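Local coordinates for protein alanine racemase 1 (PDB 4Y2W) that belongs to the alanine racemase family, pairing an N-terminal TIM-barrel domain with a C-terminal domain in a two-chain assembly, at residues Ile132-Gly137 and Asp185-Leu190; His168-Ser173 and Lys181-Lys186; Asp175-Cys180 and Ile212-Tyr217. The protein carries 1 engineered substitution. One frame throughout, in Å; residues are numbered along the deposited sequence.

Contact 1: residues Ile132-Gly137 and Asp185-Leu190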
# COMPACT_ATOMS: atom_id res chain seq x y z
N ILE A 132 -18.71 -4.98 -22.77
CA ILE A 132 -18.31 -5.26 -24.12
C ILE A 132 -16.86 -4.91 -24.36
O ILE A 132 -16.41 -3.85 -24.01
CB ILE A 132 -19.20 -4.49 -25.11
CG1 ILE A 132 -20.66 -4.67 -24.73
CG2 ILE A 132 -18.99 -4.98 -26.51
CD1 ILE A 132 -21.16 -6.08 -24.90
N ASP A 133 -16.13 -5.82 -24.97
CA ASP A 133 -14.73 -5.57 -25.29
C ASP A 133 -14.62 -5.03 -26.72
O ASP A 133 -14.71 -5.78 -27.69
CB ASP A 133 -13.93 -6.86 -25.14
CG ASP A 133 -12.44 -6.62 -25.06
OD1 ASP A 133 -11.95 -5.66 -25.69
OD2 ASP A 133 -11.76 -7.40 -24.35
N THR A 134 -14.43 -3.72 -26.83
CA THR A 134 -14.39 -3.05 -28.13
C THR A 134 -12.97 -2.80 -28.64
O THR A 134 -12.80 -2.16 -29.67
CB THR A 134 -15.14 -1.70 -28.08
OG1 THR A 134 -14.65 -0.91 -26.99
CG2 THR A 134 -16.63 -1.92 -27.89
N GLY A 135 -11.96 -3.31 -27.93
CA GLY A 135 -10.56 -3.09 -28.32
C GLY A 135 -9.51 -3.29 -27.23
O GLY A 135 -8.38 -3.69 -27.52
N LEU A 136 -9.89 -3.00 -25.99
CA LEU A 136 -8.98 -3.07 -24.84
C LEU A 136 -8.43 -4.47 -24.54
O LEU A 136 -7.35 -4.61 -23.96
CB LEU A 136 -9.69 -2.50 -23.60
CG LEU A 136 -8.92 -2.40 -22.27
CD1 LEU A 136 -7.75 -1.44 -22.36
CD2 LEU A 136 -9.87 -1.97 -21.16
N GLY A 137 -9.17 -5.51 -24.94
CA GLY A 137 -8.72 -6.90 -24.76
C GLY A 137 -8.67 -7.38 -23.32
O GLY A 137 -7.98 -8.35 -23.02
N ASP A 185 -17.93 3.20 -32.42
CA ASP A 185 -18.80 2.70 -33.50
C ASP A 185 -19.14 1.22 -33.31
O ASP A 185 -20.31 0.84 -33.38
CB ASP A 185 -18.15 2.93 -34.87
CG ASP A 185 -18.10 4.40 -35.27
OD1 ASP A 185 -18.67 5.25 -34.54
OD2 ASP A 185 -17.50 4.72 -36.31
N LYS A 186 -18.13 0.38 -33.07
CA LYS A 186 -18.35 -1.05 -32.79
C LYS A 186 -19.40 -1.23 -31.70
O LYS A 186 -20.30 -2.05 -31.83
CB LYS A 186 -17.06 -1.73 -32.35
CG LYS A 186 -16.09 -2.03 -33.47
CD LYS A 186 -15.01 -2.99 -32.99
CE LYS A 186 -13.93 -3.18 -34.04
NZ LYS A 186 -12.87 -4.12 -33.57
N PHE A 187 -19.25 -0.45 -30.63
CA PHE A 187 -20.15 -0.50 -29.49
C PHE A 187 -21.58 -0.16 -29.92
O PHE A 187 -22.50 -0.94 -29.68
CB PHE A 187 -19.67 0.47 -28.41
CG PHE A 187 -20.39 0.33 -27.09
CD1 PHE A 187 -20.40 -0.88 -26.42
CD2 PHE A 187 -21.03 1.42 -26.52
CE1 PHE A 187 -21.05 -1.01 -25.21
CE2 PHE A 187 -21.69 1.29 -25.30
CZ PHE A 187 -21.70 0.08 -24.65
N MET A 188 -21.75 0.98 -30.57
CA MET A 188 -23.06 1.42 -31.05
C MET A 188 -23.66 0.44 -32.07
O MET A 188 -24.87 0.27 -32.13
CB MET A 188 -22.99 2.83 -31.65
CG MET A 188 -22.56 3.93 -30.69
SD MET A 188 -23.41 4.01 -29.10
CE MET A 188 -25.12 3.87 -29.61
N ASN A 189 -22.80 -0.20 -32.87
CA ASN A 189 -23.25 -1.19 -33.85
C ASN A 189 -23.80 -2.46 -33.22
O ASN A 189 -24.71 -3.09 -33.77
CB ASN A 189 -22.11 -1.53 -34.83
CG ASN A 189 -21.84 -0.42 -35.83
OD1 ASN A 189 -22.27 0.73 -35.66
ND2 ASN A 189 -21.14 -0.76 -36.90
N LEU A 190 -23.26 -2.85 -32.07
CA LEU A 190 -23.83 -3.94 -31.29
C LEU A 190 -25.17 -3.54 -30.67
O LEU A 190 -26.07 -4.37 -30.56
CB LEU A 190 -22.87 -4.40 -30.20
CG LEU A 190 -23.28 -5.64 -29.40
CD1 LEU A 190 -23.43 -6.85 -30.32
CD2 LEU A 190 -22.27 -5.93 -28.30
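I132 and T134 pack against F187 and L190 in a buried, essentially apolar contact, where the loop after barrel strand 126-131 meets the outer helix 177-195. No hydrogen bond joins the two segments. I132 makes the apolar side-chain contacts with both F187 and L190. Its CG1, set beside the backbone N by chi1 of -48°, lies in the plane of the F187 ring at the ring's edge, where I132 CG1 and F187 CE1 are 3.7 Å apart; the two side chains cross at about a right angle. The same branch ends in CD1, which meets CD2 of L190 tip to tip at 3.6 Å, while I132 CG2 lies 3.9 Å from that same L190 CD2. One methyl of L190 thus touches both branches of the isoleucine. F187 has its CG anti to the backbone N (chi1 -170°), and the CE1 edge of its ring is what meets I132. Next along the loop, T134 CG2 comes 3.9 Å from CB of F187, and T134 OG1 is hydrogen-bonded to S167 OG and probably also to Q183 NE2. K186 closes the exposed border: CD of its extended chain passes 4.1 Å from the carbonyl O of T134. F144 of helix 144-155 packs on I132, K186 and L190 and so extends the apolar cluster, and I165 of strand 160-166 adds to it. The loop holds its shape around T134 through an Asx turn that starts at D133: D133 OD1 accepts from the backbone N of G135 at 3.2 Å, and it also takes G137 N at 2.9 Å, on its syn side. Packing of this kind, between the loop leaving one strand and the helix that follows the next, belongs to the α/β layering of a TIM barrel.

Contact 2: residues His168-Ser173 and Lys181-Lys186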
# COMPACT_ATOMS: atom_id res chain seq x y z
N HIS A 168 -14.95 0.10 -22.55
CA HIS A 168 -13.84 0.90 -22.01
C HIS A 168 -12.84 1.24 -23.12
O HIS A 168 -12.45 0.37 -23.89
CB HIS A 168 -13.14 0.10 -20.90
CG HIS A 168 -12.37 0.95 -19.93
ND1 HIS A 168 -12.91 1.40 -18.75
CD2 HIS A 168 -11.10 1.41 -19.97
CE1 HIS A 168 -12.00 2.12 -18.10
NE2 HIS A 168 -10.89 2.13 -18.82
N PHE A 169 -12.45 2.51 -23.19
CA PHE A 169 -11.50 2.97 -24.21
C PHE A 169 -10.08 2.52 -23.89
O PHE A 169 -9.64 2.64 -22.74
CB PHE A 169 -11.52 4.50 -24.35
CG PHE A 169 -12.77 5.04 -25.00
CD1 PHE A 169 -13.13 4.65 -26.29
CD2 PHE A 169 -13.58 5.95 -24.34
CE1 PHE A 169 -14.28 5.14 -26.89
CE2 PHE A 169 -14.72 6.46 -24.94
CZ PHE A 169 -15.07 6.05 -26.21
N ALA A 170 -9.36 2.03 -24.90
CA ALA A 170 -8.00 1.52 -24.72
C ALA A 170 -6.93 2.61 -24.77
O ALA A 170 -5.90 2.48 -24.13
CB ALA A 170 -7.70 0.46 -25.77
N ALA A 171 -7.18 3.67 -25.54
CA ALA A 171 -6.18 4.73 -25.72
C ALA A 171 -6.80 6.13 -25.75
O ALA A 171 -6.42 6.97 -26.57
CB ALA A 171 -5.37 4.48 -26.99
N ALA A 172 -7.74 6.38 -24.84
CA ALA A 172 -8.33 7.72 -24.68
C ALA A 172 -7.36 8.66 -23.96
O ALA A 172 -7.28 9.85 -24.29
CB ALA A 172 -9.65 7.63 -23.94
N SER A 173 -6.63 8.13 -22.97
CA SER A 173 -5.59 8.89 -22.28
C SER A 173 -4.41 9.22 -23.20
O SER A 173 -3.75 10.24 -23.02
CB SER A 173 -5.08 8.10 -21.07
OG SER A 173 -6.12 7.86 -20.13
N LYS A 181 -12.85 6.51 -31.81
CA LYS A 181 -13.97 6.55 -32.76
C LYS A 181 -14.31 5.13 -33.21
O LYS A 181 -15.49 4.77 -33.29
CB LYS A 181 -13.64 7.44 -33.97
CG LYS A 181 -14.83 8.15 -34.60
CD LYS A 181 -15.54 7.31 -35.65
CE LYS A 181 -16.78 8.01 -36.19
NZ LYS A 181 -17.85 8.18 -35.16
N GLU A 182 -13.28 4.34 -33.49
CA GLU A 182 -13.46 2.95 -33.91
C GLU A 182 -14.14 2.10 -32.85
O GLU A 182 -15.05 1.33 -33.16
CB GLU A 182 -12.11 2.33 -34.28
CG GLU A 182 -12.17 0.86 -34.69
CD GLU A 182 -10.83 0.31 -35.12
OE1 GLU A 182 -9.81 1.03 -34.99
OE2 GLU A 182 -10.79 -0.84 -35.60
N GLN A 183 -13.70 2.24 -31.60
CA GLN A 183 -14.27 1.49 -30.48
C GLN A 183 -15.72 1.90 -30.22
O GLN A 183 -16.57 1.06 -29.92
CB GLN A 183 -13.45 1.69 -29.20
CG GLN A 183 -12.07 1.06 -29.21
CD GLN A 183 -11.41 1.10 -27.84
OE1 GLN A 183 -10.49 1.88 -27.61
NE2 GLN A 183 -11.88 0.25 -26.93
N PHE A 184 -15.98 3.20 -30.34
CA PHE A 184 -17.32 3.73 -30.12
C PHE A 184 -18.32 3.18 -31.14
O PHE A 184 -19.40 2.73 -30.78
CB PHE A 184 -17.30 5.26 -30.19
CG PHE A 184 -18.61 5.90 -29.84
CD1 PHE A 184 -19.01 6.03 -28.52
CD2 PHE A 184 -19.46 6.37 -30.84
CE1 PHE A 184 -20.22 6.62 -28.20
CE2 PHE A 184 -20.67 6.95 -30.53
CZ PHE A 184 -21.05 7.08 -29.20
N ASP A 185 -17.93 3.20 -32.42
CA ASP A 185 -18.80 2.70 -33.50
C ASP A 185 -19.14 1.22 -33.31
O ASP A 185 -20.31 0.84 -33.38
CB ASP A 185 -18.15 2.93 -34.87
CG ASP A 185 -18.10 4.40 -35.27
OD1 ASP A 185 -18.67 5.25 -34.54
OD2 ASP A 185 -17.50 4.72 -36.31
N LYS A 186 -18.13 0.38 -33.07
CA LYS A 186 -18.35 -1.05 -32.79
C LYS A 186 -19.40 -1.23 -31.70
O LYS A 186 -20.30 -2.05 -31.83
CB LYS A 186 -17.06 -1.73 -32.35
CG LYS A 186 -16.09 -2.03 -33.47
CD LYS A 186 -15.01 -2.99 -32.99
CE LYS A 186 -13.93 -3.18 -34.04
NZ LYS A 186 -12.87 -4.12 -33.57
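H168 and A170 are tied to helix 177-195 through the amide of Q183, in the loop that follows barrel strand 160-166 and carries H168 into the alanine pocket. Q183 reaches across with a chain extended beyond CG, and both ends of its amide are used. OE1 accepts from the backbone N of A170 at 2.9 Å; the bond is almost straight (177° at the hydrogen), and the donor lies in the carbonyl plane, on a lone pair. At the other end Q183 NE2, which probably also bonds T134 OG1, gives a weak, bent bond to the carbonyl O of H168, 3.1 Å away. F169, the residue between those two backbone groups, brings its ring in edge first: CD1 is 4.0 Å from Q183 OE1, and ring and amide planes stand 87° apart. Farther along the same ring, CE1 lies 4.5 Å from CB of F184, a loose apolar touch. The ring of F169 also packs on I206 of the next barrel strand and A211 of the helix after it. H168 has its CB directed away from the helix, and its side chain comes within about 4 Å of the bound alanine. The near-straight bond favours an amide orientation with OE1 facing A170, and the weak NE2 bond is consistent with it; an uncharged side chain thus satisfies the buried N-H of A170 close behind a pocket residue.

Contact 3: residues Asp175-Cys180 and Ile212-Tyr217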
# COMPACT_ATOMS: atom_id res chain seq x y z
N ASP A 175 -4.93 9.60 -26.40
CA ASP A 175 -5.59 10.44 -27.40
C ASP A 175 -5.41 9.91 -28.83
O ASP A 175 -5.08 10.67 -29.75
CB ASP A 175 -5.11 11.89 -27.28
CG ASP A 175 -6.09 12.88 -27.90
OD1 ASP A 175 -7.32 12.65 -27.82
OD2 ASP A 175 -5.63 13.90 -28.45
N ASP A 176 -5.62 8.61 -29.00
CA ASP A 176 -5.75 8.00 -30.31
C ASP A 176 -7.22 8.12 -30.70
O ASP A 176 -8.03 7.25 -30.37
CB ASP A 176 -5.29 6.54 -30.28
CG ASP A 176 -5.30 5.88 -31.65
OD1 ASP A 176 -5.85 6.46 -32.62
OD2 ASP A 176 -4.76 4.76 -31.76
N ARG A 177 -7.54 9.21 -31.38
CA ARG A 177 -8.93 9.56 -31.70
C ARG A 177 -9.55 8.56 -32.68
O ARG A 177 -10.73 8.23 -32.57
CB ARG A 177 -9.02 10.97 -32.27
CG ARG A 177 -8.49 12.07 -31.34
CD ARG A 177 -9.60 12.81 -30.60
NE ARG A 177 -9.05 13.76 -29.63
CZ ARG A 177 -9.71 14.81 -29.12
NH1 ARG A 177 -10.96 15.09 -29.48
NH2 ARG A 177 -9.09 15.60 -28.24
N ASP A 178 -8.75 8.09 -33.63
CA ASP A 178 -9.20 7.10 -34.60
C ASP A 178 -9.64 5.79 -33.94
O ASP A 178 -10.63 5.19 -34.35
CB ASP A 178 -8.11 6.81 -35.64
CG ASP A 178 -7.92 7.95 -36.63
OD1 ASP A 178 -8.41 9.07 -36.37
OD2 ASP A 178 -7.27 7.71 -37.67
N TYR A 179 -8.89 5.35 -32.93
CA TYR A 179 -9.22 4.12 -32.22
C TYR A 179 -10.43 4.32 -31.29
O TYR A 179 -11.29 3.45 -31.20
CB TYR A 179 -8.02 3.60 -31.43
CG TYR A 179 -8.10 2.12 -31.14
CD1 TYR A 179 -8.01 1.19 -32.18
CD2 TYR A 179 -8.25 1.64 -29.84
CE1 TYR A 179 -8.08 -0.17 -31.93
CE2 TYR A 179 -8.32 0.28 -29.59
CZ TYR A 179 -8.23 -0.62 -30.64
OH TYR A 179 -8.30 -1.97 -30.41
N CYS A 180 -10.49 5.46 -30.62
CA CYS A 180 -11.66 5.80 -29.80
C CYS A 180 -12.93 5.85 -30.66
O CYS A 180 -13.96 5.29 -30.28
CB CYS A 180 -11.46 7.14 -29.09
SG CYS A 180 -10.28 7.11 -27.72
N ILE A 212 -14.28 11.83 -21.47
CA ILE A 212 -15.23 12.83 -20.97
C ILE A 212 -14.78 14.24 -21.35
O ILE A 212 -15.61 15.09 -21.69
CB ILE A 212 -15.40 12.73 -19.44
CG1 ILE A 212 -16.13 11.43 -19.09
CG2 ILE A 212 -16.19 13.91 -18.89
CD1 ILE A 212 -15.85 10.94 -17.68
N LEU A 213 -13.48 14.49 -21.29
CA LEU A 213 -12.93 15.80 -21.64
C LEU A 213 -12.93 16.03 -23.15
O LEU A 213 -13.38 17.07 -23.63
CB LEU A 213 -11.50 15.93 -21.09
CG LEU A 213 -11.36 15.90 -19.57
CD1 LEU A 213 -9.90 15.70 -19.18
CD2 LEU A 213 -11.91 17.17 -18.93
N ASN A 214 -12.43 15.04 -23.88
CA ASN A 214 -12.20 15.15 -25.32
C ASN A 214 -13.43 14.80 -26.15
O ASN A 214 -13.93 15.62 -26.92
CB ASN A 214 -11.05 14.23 -25.73
CG ASN A 214 -9.76 14.53 -25.00
OD1 ASN A 214 -9.64 15.53 -24.29
ND2 ASN A 214 -8.77 13.65 -25.17
N LEU A 215 -13.92 13.58 -25.97
CA LEU A 215 -14.91 12.99 -26.86
C LEU A 215 -16.34 13.25 -26.38
O LEU A 215 -16.90 12.47 -25.61
CB LEU A 215 -14.67 11.47 -26.96
CG LEU A 215 -13.47 10.95 -27.76
CD1 LEU A 215 -12.25 11.87 -27.75
CD2 LEU A 215 -13.06 9.58 -27.25
N ASN A 216 -16.94 14.34 -26.86
CA ASN A 216 -18.29 14.72 -26.44
C ASN A 216 -19.35 13.68 -26.84
O ASN A 216 -20.40 13.58 -26.20
CB ASN A 216 -18.67 16.10 -27.01
CG ASN A 216 -19.10 17.09 -25.94
OD1 ASN A 216 -20.23 17.58 -25.95
ND2 ASN A 216 -18.19 17.38 -25.02
N TYR A 217 -19.08 12.93 -27.91
CA TYR A 217 -19.98 11.87 -28.38
C TYR A 217 -20.05 10.67 -27.44
O TYR A 217 -21.10 10.02 -27.34
CB TYR A 217 -19.61 11.41 -29.79
CG TYR A 217 -18.22 10.81 -29.96
CD1 TYR A 217 -17.97 9.48 -29.64
CD2 TYR A 217 -17.18 11.57 -30.48
CE1 TYR A 217 -16.70 8.94 -29.80
CE2 TYR A 217 -15.91 11.03 -30.65
CZ TYR A 217 -15.68 9.72 -30.31
OH TYR A 217 -14.43 9.18 -30.48
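R177 lays its side chain over N214 and L215, from the first turn of helix 177-195. From CB the chain passes to CG and bends there, chi2 of -100° putting CD 4.0 Å from CD1 of L215; the two side chains slide past each other in opposite directions. NE makes a salt bridge to D175 OD1 at 2.7 Å, with the carboxylate oxygen tilted out of the guanidinium plane. CZ then comes 3.7 Å from CB of N214, which sits over one face of the guanidinium, offset toward the rim. This start of the helix is N-capped by D176, whose OD1 accepts from the backbone N of Y179, and the contact sets it against the chain leaving helix 209-214, two successive outer helices of the barrel. At the tip R177 NH1 lies 3.9 Å from L215 CD1, while R177 NH2 is 3.5 Å from CG of N214; guanidinium and amide planes are only 4° apart and stacked. NH2 also has a long, weak ion pair with E239. L215 turns its other methyl, CD2, to CB of C180 at 3.4 Å, about one helical turn on from R177. Y217 brings its OH to 3.7 Å from the carbonyl carbon of C180, and its ring meets F184 edge-to-face.

In the fold
All three contacts share helix 177-195: contact 3 uses its start, contact 2 the next turn and contact 1 the turns after that, with D185 and K186 common to contacts 1 and 2. Contacts 2 and 3 have centres 7 Å apart and contacts 1 and 2 8 Å. Q183 bridges contacts 1 and 2, its NE2 lying 3.0 Å from T134 OG1; A171 O and D176 N, also 3.0 Å apart and probably hydrogen-bonded, join contacts 2 and 3. Contact 2 alone includes a pocket residue, H168; T134 and C180 have side chains about 13 Å from a bound alanine. Each contact has residues near the second subunit.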